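Local coordinates for D-glyceraldehyde dehydrogenase (NADP(+)) (Thermoplasma acidophilum, PDB 5IZD), which catalyses the NADP-dependent oxidation of D-glyceraldehyde to glycerate in the non-phosphorylated Entner-Doudoroff pathway and works as a homotetramer, at residues V213-T224 with K236-E247. Residues are numbered along the deposited sequence; the frame is centred on the assembly and turned at random.
Sequences VEHKKVNLITMT and KASANMAKLILE. With NAP (NADP nicotinamide-adenine-dinucleotide phosphate), chain I.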
loop_
_atom_site.group_PDB
_atom_site.type_symbol
_atom_site.label_atom_id
_atom_site.label_comp_id
_atom_site.label_asym_id
_atom_site.label_seq_id
_atom_site.Cartn_x
_atom_site.Cartn_y
_atom_site.Cartn_z
ATOM N N VAL A 213 1.683 5.677 -33.158
ATOM C CA VAL A 213 0.713 5.502 -32.082
ATOM C C VAL A 213 -0.347 4.451 -32.372
ATOM O O VAL A 213 -0.731 3.751 -31.459
ATOM C CB VAL A 213 0.044 6.794 -31.615
ATOM C CG1 VAL A 213 1.093 7.843 -31.228
ATOM C CG2 VAL A 213 -0.891 7.348 -32.645
ATOM N N GLU A 214 -0.838 4.346 -33.600
ATOM C CA GLU A 214 -1.875 3.323 -33.880
ATOM C C GLU A 214 -1.405 1.868 -34.196
ATOM O O GLU A 214 -2.229 1.002 -34.379
ATOM C CB GLU A 214 -2.810 3.832 -34.948
ATOM C CG GLU A 214 -2.168 3.970 -36.294
ATOM C CD GLU A 214 -3.027 4.742 -37.278
ATOM O OE1 GLU A 214 -2.643 4.721 -38.471
ATOM O OE2 GLU A 214 -4.090 5.312 -36.906
ATOM N N HIS A 215 -0.096 1.625 -34.222
ATOM C CA HIS A 215 0.529 0.362 -34.622
ATOM C C HIS A 215 0.022 -0.823 -33.766
ATOM O O HIS A 215 -0.003 -0.710 -32.549
ATOM C CB HIS A 215 2.055 0.507 -34.459
ATOM C CG HIS A 215 2.855 -0.525 -35.179
ATOM N ND1 HIS A 215 3.001 -1.803 -34.703
ATOM C CD2 HIS A 215 3.602 -0.462 -36.307
ATOM C CE1 HIS A 215 3.768 -2.502 -35.522
ATOM N NE2 HIS A 215 4.162 -1.706 -36.495
ATOM N N LYS A 216 -0.321 -1.938 -34.406
ATOM C CA LYS A 216 -0.979 -3.089 -33.755
ATOM C C LYS A 216 -0.210 -3.634 -32.537
ATOM O O LYS A 216 -0.830 -4.194 -31.608
ATOM C CB LYS A 216 -1.269 -4.242 -34.767
ATOM C CG LYS A 216 -2.217 -3.905 -35.938
ATOM N N LYS A 217 1.115 -3.475 -32.538
ATOM C CA LYS A 217 2.006 -4.016 -31.492
ATOM C C LYS A 217 2.341 -3.083 -30.299
ATOM O O LYS A 217 3.028 -3.493 -29.373
ATOM C CB LYS A 217 3.334 -4.477 -32.138
ATOM C CG LYS A 217 3.167 -5.475 -33.300
ATOM C CD LYS A 217 4.511 -5.886 -33.870
ATOM C CE LYS A 217 4.363 -7.055 -34.834
ATOM N NZ LYS A 217 5.735 -7.578 -35.023
ATOM N N VAL A 218 1.901 -1.832 -30.347
ATOM C CA VAL A 218 2.182 -0.875 -29.284
ATOM C C VAL A 218 1.264 -1.147 -28.112
ATOM O O VAL A 218 0.064 -1.302 -28.289
ATOM C CB VAL A 218 2.066 0.574 -29.827
ATOM C CG1 VAL A 218 2.082 1.607 -28.727
ATOM C CG2 VAL A 218 3.231 0.841 -30.727
ATOM N N ASN A 219 1.809 -1.194 -26.898
ATOM C CA ASN A 219 0.961 -1.494 -25.730
ATOM C C ASN A 219 0.669 -0.307 -24.807
ATOM O O ASN A 219 -0.347 -0.309 -24.056
ATOM C CB ASN A 219 1.612 -2.616 -24.926
ATOM C CG ASN A 219 1.813 -3.895 -25.744
ATOM O OD1 ASN A 219 2.943 -4.365 -25.905
ATOM N ND2 ASN A 219 0.728 -4.445 -26.279
ATOM N N LEU A 220 1.569 0.687 -24.839
ATOM C CA LEU A 220 1.499 1.834 -23.938
ATOM C C LEU A 220 2.164 3.047 -24.638
ATOM O O LEU A 220 3.172 2.913 -25.380
ATOM C CB LEU A 220 2.147 1.518 -22.592
ATOM C CG LEU A 220 2.091 2.578 -21.472
ATOM C CD1 LEU A 220 2.288 1.928 -20.128
ATOM C CD2 LEU A 220 3.243 3.600 -21.697
ATOM N N ILE A 221 1.497 4.180 -24.518
ATOM C CA ILE A 221 1.981 5.471 -25.008
ATOM C C ILE A 221 2.117 6.423 -23.826
ATOM O O ILE A 221 1.137 6.690 -23.084
ATOM C CB ILE A 221 1.063 6.050 -26.095
ATOM C CG1 ILE A 221 1.104 5.128 -27.331
ATOM C CG2 ILE A 221 1.585 7.411 -26.588
ATOM C CD1 ILE A 221 -0.099 5.217 -28.221
ATOM N N THR A 222 3.335 6.905 -23.640
ATOM C CA THR A 222 3.662 7.914 -22.672
ATOM C C THR A 222 4.093 9.197 -23.405
ATOM O O THR A 222 5.019 9.160 -24.230
ATOM C CB THR A 222 4.690 7.426 -21.635
ATOM O OG1 THR A 222 4.872 8.453 -20.654
ATOM C CG2 THR A 222 6.039 7.040 -22.210
ATOM N N MET A 223 3.385 10.300 -23.169
ATOM C CA MET A 223 3.512 11.504 -24.025
ATOM C C MET A 223 3.316 12.751 -23.206
ATOM O O MET A 223 2.486 12.771 -22.270
ATOM C CB MET A 223 2.507 11.492 -25.186
ATOM C CG MET A 223 2.414 12.773 -25.978
ATOM S SD MET A 223 1.207 13.966 -25.379
ATOM C CE MET A 223 1.153 15.219 -26.669
ATOM N N THR A 224 4.056 13.794 -23.566
ATOM C CA THR A 224 3.861 15.095 -22.965
ATOM C C THR A 224 3.911 16.103 -24.108
ATOM O O THR A 224 4.706 15.927 -25.007
ATOM C CB THR A 224 4.903 15.361 -21.863
ATOM O OG1 THR A 224 4.731 14.433 -20.784
ATOM C CG2 THR A 224 4.824 16.788 -21.312
ATOM N N LYS A 236 -6.369 8.058 -32.133
ATOM C CA LYS A 236 -5.638 7.029 -32.882
ATOM C C LYS A 236 -5.405 5.746 -32.093
ATOM O O LYS A 236 -5.544 4.654 -32.660
ATOM C CB LYS A 236 -4.301 7.541 -33.418
ATOM C CG LYS A 236 -4.397 8.709 -34.356
ATOM C CD LYS A 236 -5.366 8.451 -35.484
ATOM C CE LYS A 236 -5.214 9.520 -36.551
ATOM N NZ LYS A 236 -6.358 9.397 -37.494
ATOM N N ALA A 237 -5.051 5.865 -30.815
ATOM C CA ALA A 237 -4.852 4.712 -29.957
ATOM C C ALA A 237 -6.140 3.940 -29.635
ATOM O O ALA A 237 -6.085 2.891 -28.954
ATOM C CB ALA A 237 -4.181 5.108 -28.656
ATOM N N SER A 238 -7.292 4.439 -30.075
ATOM C CA SER A 238 -8.497 3.620 -30.051
ATOM C C SER A 238 -8.292 2.330 -30.874
ATOM O O SER A 238 -8.880 1.329 -30.566
ATOM C CB SER A 238 -9.725 4.422 -30.480
ATOM O OG SER A 238 -9.855 4.545 -31.888
ATOM N N ALA A 239 -7.414 2.353 -31.889
ATOM C CA ALA A 239 -7.100 1.148 -32.673
ATOM C C ALA A 239 -6.443 -0.011 -31.906
ATOM O O ALA A 239 -6.606 -1.128 -32.277
ATOM C CB ALA A 239 -6.244 1.498 -33.864
ATOM N N ASN A 240 -5.646 0.252 -30.894
ATOM C CA ASN A 240 -4.932 -0.811 -30.198
ATOM C C ASN A 240 -5.240 -0.841 -28.711
ATOM O O ASN A 240 -4.689 -1.662 -28.012
ATOM C CB ASN A 240 -3.409 -0.673 -30.430
ATOM C CG ASN A 240 -2.884 0.731 -30.107
ATOM O OD1 ASN A 240 -3.519 1.485 -29.364
ATOM N ND2 ASN A 240 -1.722 1.096 -30.689
ATOM N N MET A 241 -6.085 0.062 -28.235
ATOM C CA MET A 241 -6.364 0.205 -26.812
ATOM C C MET A 241 -5.105 0.357 -25.970
ATOM O O MET A 241 -5.073 -0.074 -24.820
ATOM C CB MET A 241 -7.243 -0.970 -26.294
ATOM C CG MET A 241 -8.672 -0.837 -26.732
ATOM S SD MET A 241 -9.518 0.409 -25.731
ATOM C CE MET A 241 -10.714 0.927 -26.952
ATOM N N ALA A 242 -4.095 1.032 -26.510
ATOM C CA ALA A 242 -2.921 1.292 -25.715
ATOM C C ALA A 242 -3.303 2.015 -24.412
ATOM O O ALA A 242 -4.238 2.816 -24.389
ATOM C CB ALA A 242 -1.873 2.075 -26.497
ATOM N N LYS A 243 -2.620 1.659 -23.327
ATOM C CA LYS A 243 -2.599 2.419 -22.128
ATOM C C LYS A 243 -1.959 3.781 -22.414
ATOM O O LYS A 243 -0.873 3.875 -23.066
ATOM C CB LYS A 243 -1.835 1.630 -21.056
ATOM C CG LYS A 243 -1.346 2.374 -19.808
ATOM C CD LYS A 243 -2.423 3.051 -19.084
ATOM C CE LYS A 243 -1.855 3.803 -17.884
ATOM N NZ LYS A 243 -1.421 2.910 -16.806
ATOM N N LEU A 244 -2.657 4.841 -21.991
ATOM C CA LEU A 244 -2.207 6.224 -22.227
ATOM C C LEU A 244 -1.706 6.907 -20.953
ATOM O O LEU A 244 -2.367 6.842 -19.856
ATOM C CB LEU A 244 -3.338 7.014 -22.841
ATOM C CG LEU A 244 -3.776 6.513 -24.231
ATOM C CD1 LEU A 244 -4.736 7.500 -24.878
ATOM C CD2 LEU A 244 -2.648 6.244 -25.204
ATOM N N ILE A 245 -0.514 7.508 -21.051
ATOM C CA ILE A 245 -0.003 8.418 -20.023
ATOM C C ILE A 245 0.282 9.693 -20.785
ATOM O O ILE A 245 1.212 9.693 -21.645
ATOM C CB ILE A 245 1.280 7.933 -19.347
ATOM C CG1 ILE A 245 1.133 6.537 -18.693
ATOM C CG2 ILE A 245 1.754 8.987 -18.330
ATOM C CD1 ILE A 245 2.473 5.890 -18.302
ATOM N N LEU A 246 -0.567 10.702 -20.597
ATOM C CA LEU A 246 -0.552 11.944 -21.378
ATOM C C LEU A 246 -0.572 13.099 -20.407
ATOM O O LEU A 246 -1.478 13.172 -19.523
ATOM C CB LEU A 246 -1.794 12.121 -22.254
ATOM C CG LEU A 246 -2.164 10.994 -23.206
ATOM C CD1 LEU A 246 -3.481 11.312 -23.913
ATOM C CD2 LEU A 246 -1.042 10.739 -24.175
ATOM N N GLU A 247 0.343 14.028 -20.621
ATOM C CA GLU A 247 0.379 15.268 -19.890
ATOM C C GLU A 247 0.413 16.455 -20.850
ATOM O O GLU A 247 1.354 16.559 -21.641
ATOM C CB GLU A 247 1.580 15.256 -18.955
ATOM C CG GLU A 247 1.493 16.391 -17.911
ATOM C CD GLU A 247 2.389 17.581 -18.185
ATOM O OE1 GLU A 247 1.909 18.580 -18.767
ATOM O OE2 GLU A 247 3.599 17.514 -17.803
HETATM P PA NAP I . 3.373 18.680 -29.512
HETATM O O1A NAP I . 2.945 18.853 -30.936
HETATM O O2A NAP I . 2.331 18.249 -28.501
HETATM O O5B NAP I . 4.636 17.643 -29.486
HETATM C C5B NAP I . 4.879 16.662 -28.453
HETATM C C4B NAP I . 5.428 15.360 -29.065
HETATM O O4B NAP I . 4.398 14.704 -29.829
HETATM C C3B NAP I . 6.575 15.604 -30.066
HETATM O O3B NAP I . 7.499 14.483 -30.020
HETATM C C2B NAP I . 5.861 15.647 -31.388
HETATM O O2B NAP I . 6.714 15.467 -32.514
HETATM C C1B NAP I . 4.856 14.541 -31.205
HETATM N N9A NAP I . 3.714 14.559 -32.132
HETATM C C8A NAP I . 3.220 15.598 -32.858
HETATM N N7A NAP I . 2.193 15.242 -33.599
HETATM C C5A NAP I . 2.005 13.890 -33.294
HETATM C C6A NAP I . 1.078 12.945 -33.736
HETATM N N6A NAP I . 0.104 13.230 -34.609
HETATM N N1A NAP I . 1.161 11.690 -33.247
HETATM C C2A NAP I . 2.151 11.388 -32.387
HETATM N N3A NAP I . 3.088 12.227 -31.925
HETATM C C4A NAP I . 2.940 13.477 -32.420
HETATM O O3 NAP I . 4.013 20.055 -29.042
HETATM P PN NAP I . 4.224 21.439 -29.836
HETATM O O1N NAP I . 5.201 21.238 -30.982
HETATM O O2N NAP I . 4.671 22.508 -28.870
HETATM O O5D NAP I . 2.823 21.781 -30.402
HETATM P P2B NAP I . 7.081 16.785 -33.452
HETATM O O1X NAP I . 7.934 16.247 -34.612
HETATM O O2X NAP I . 7.867 17.711 -32.651
HETATM O O3X NAP I . 5.826 17.393 -33.981
HETATM O O HOH W 1 -6.517 4.733 -35.207
HETATM O O HOH W 2 5.449 15.197 -18.105
#
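Leu220-Thr224 and Lys243-Glu247 pair as parallel strands, 4.7 Å apart at their axes. Five backbone bonds join them, from Lys243 N to Asn219 O at one end to Glu247 N to Met223 O at the other. The N-H of Ile221 points almost straight at Lys243 O (N to O 2.8 Å). On one face, Leu244 CD2 packs 3.8 Å from Ile221 CB, and Leu246 CD2 meets Met223 CB at the same distance. On the other, Leu220 CD1 lies 3.7 Å from Lys243 CG. There a water links Thr224 OG1, also bonded to Lys158 NZ, to OE2 of Glu247, the predicted proton acceptor, whose OE1 accepts from Gly249 N. Before the strands, Asn240 ND2 donates to Val213 O (2.9 Å) and, nearly straight, to His215 O (3.1 Å). With chi1 at 52°, its OD1 turns back to Ala242 N, forming an Asx turn. Replaced by alanine, Asn240 would lose all three bonds, probably leaving Val213 O and His215 O without their link to this loop and the turn less firmly set. Val213 CG1 and Met223 CE also border the NADP. The strands belong to a beta-alpha-beta unit whose helix 227-236 packs on Ile221 and Met223, while strand 130-145 pairs with strand 220-224 along its other edge.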